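Long-range contact in 3-dehydroquinate dehydratase (Zymomonas mobilis subsp. mobilis, PDB 6SMF), which probably catalyses the trans-dehydration of 3-dehydroquinate to 3-dehydroshikimate through an enolate intermediate, a step of chorismate biosynthesis: residues K7-I12 and V73-V78. Residues are numbered along the deposited sequence; the frame is centred on the assembly and turned at random.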
# COMPACT_ATOMS: atom_id res chain seq x y z
N LYS A 7 -18.83 23.32 41.83
CA LYS A 7 -18.27 23.83 40.56
C LYS A 7 -18.11 22.61 39.62
O LYS A 7 -17.70 21.50 40.02
CB LYS A 7 -17.06 24.71 40.90
N PRO A 8 -18.50 22.73 38.33
CA PRO A 8 -18.24 21.69 37.35
C PRO A 8 -16.75 21.32 37.43
O PRO A 8 -15.95 22.21 37.58
CB PRO A 8 -18.57 22.33 35.99
CG PRO A 8 -19.42 23.54 36.29
CD PRO A 8 -19.22 23.87 37.75
N THR A 9 -16.42 20.03 37.37
CA THR A 9 -15.00 19.59 37.39
C THR A 9 -14.59 19.19 35.96
O THR A 9 -15.38 18.57 35.22
CB THR A 9 -14.75 18.56 38.50
OG1 THR A 9 -14.74 17.27 37.90
CG2 THR A 9 -15.72 18.66 39.67
N ILE A 10 -13.40 19.62 35.53
CA ILE A 10 -12.86 19.28 34.18
C ILE A 10 -11.54 18.56 34.37
O ILE A 10 -10.59 19.20 34.85
CB ILE A 10 -12.72 20.55 33.33
CG1 ILE A 10 -14.07 21.13 32.92
CG2 ILE A 10 -11.87 20.28 32.12
CD1 ILE A 10 -13.95 22.55 32.41
N PHE A 11 -11.48 17.28 34.01
CA PHE A 11 -10.24 16.47 33.97
C PHE A 11 -9.35 16.99 32.82
O PHE A 11 -9.84 17.32 31.70
CB PHE A 11 -10.59 15.00 33.78
CG PHE A 11 -11.00 14.29 35.04
CD1 PHE A 11 -12.05 14.76 35.79
CD2 PHE A 11 -10.34 13.15 35.47
CE1 PHE A 11 -12.41 14.12 36.97
CE2 PHE A 11 -10.73 12.48 36.62
CZ PHE A 11 -11.74 13.00 37.38
N ILE A 12 -8.07 17.11 33.13
CA ILE A 12 -7.01 17.46 32.15
C ILE A 12 -5.96 16.37 32.29
O ILE A 12 -5.32 16.31 33.36
CB ILE A 12 -6.46 18.86 32.41
CG1 ILE A 12 -7.57 19.91 32.44
CG2 ILE A 12 -5.37 19.19 31.40
CD1 ILE A 12 -7.09 21.34 32.65
N VAL A 73 -17.85 10.29 37.80
CA VAL A 73 -17.80 11.48 38.69
C VAL A 73 -18.62 12.60 38.04
O VAL A 73 -18.66 13.72 38.57
CB VAL A 73 -16.30 11.79 38.89
CG1 VAL A 73 -15.95 13.27 38.80
CG2 VAL A 73 -15.78 11.15 40.18
N LYS A 74 -19.28 12.27 36.91
CA LYS A 74 -20.09 13.17 36.05
C LYS A 74 -19.34 14.47 35.75
O LYS A 74 -19.98 15.54 35.71
CB LYS A 74 -21.43 13.44 36.73
CG LYS A 74 -22.12 12.20 37.29
CD LYS A 74 -23.27 11.67 36.48
CE LYS A 74 -24.42 11.35 37.42
NZ LYS A 74 -25.68 11.16 36.68
N ALA A 75 -18.03 14.37 35.50
CA ALA A 75 -17.20 15.52 35.05
C ALA A 75 -17.85 16.16 33.82
O ALA A 75 -18.53 15.46 33.04
CB ALA A 75 -15.79 15.07 34.74
N LYS A 76 -17.63 17.46 33.66
CA LYS A 76 -18.26 18.27 32.59
C LYS A 76 -17.54 18.01 31.26
O LYS A 76 -18.22 18.07 30.21
CB LYS A 76 -18.17 19.76 32.88
CG LYS A 76 -18.94 20.59 31.87
CD LYS A 76 -18.93 22.05 32.13
CE LYS A 76 -20.27 22.72 31.91
NZ LYS A 76 -20.52 22.96 30.48
N ALA A 77 -16.22 17.80 31.32
CA ALA A 77 -15.34 17.62 30.13
C ALA A 77 -14.00 16.96 30.50
O ALA A 77 -13.65 16.92 31.70
CB ALA A 77 -15.10 18.95 29.47
N VAL A 78 -13.33 16.40 29.51
CA VAL A 78 -11.91 15.94 29.59
C VAL A 78 -11.11 16.66 28.51
O VAL A 78 -11.53 16.70 27.34
CB VAL A 78 -11.74 14.43 29.44
CG1 VAL A 78 -10.28 14.01 29.46
CG2 VAL A 78 -12.52 13.68 30.50
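Phe11 spans residues 73-78, meeting Val78, Ala75 and Val73 in turn. Its CB touches CG2 of Val78 at 4.0 Å. CG lies anti to the carbonyl carbon (chi1 -81°), and beyond it CD1 of Phe11 meets CB of Ala75 at 3.9 Å. One atom further, CE1 of Phe11 packs on CG1 of Val73 at 4.1 Å, the two side chains crossing at about a right angle. Ala70 of helix 60-72 touches the side chains of Phe11, Ala75 and Val78, so that helix packs against this face here. On the other face Ile10 CG1 lies 4.2 Å from Ala77 CB, and both side chains meet Ala146 of helix 136-147. The backbones are joined by Lys76 N to Thr9 O, 3.0 Å and nearly straight, and by a weak bond from Phe11 N to Ala77 O. Before strand 9-14 begins, Pro8 CB rests on Lys76 CD at 3.9 Å, while Lys76 NZ hydrogen-bonds to O of the C-terminal residue Leu149. Lys74, with positive phi, ends helix 60-72 in a Schellman motif, and the chain then enters strand 77-81 parallel to strand 9-14: neighbouring inner strands of the five-stranded, flavodoxin-like alpha/beta sandwich of type II dehydroquinases.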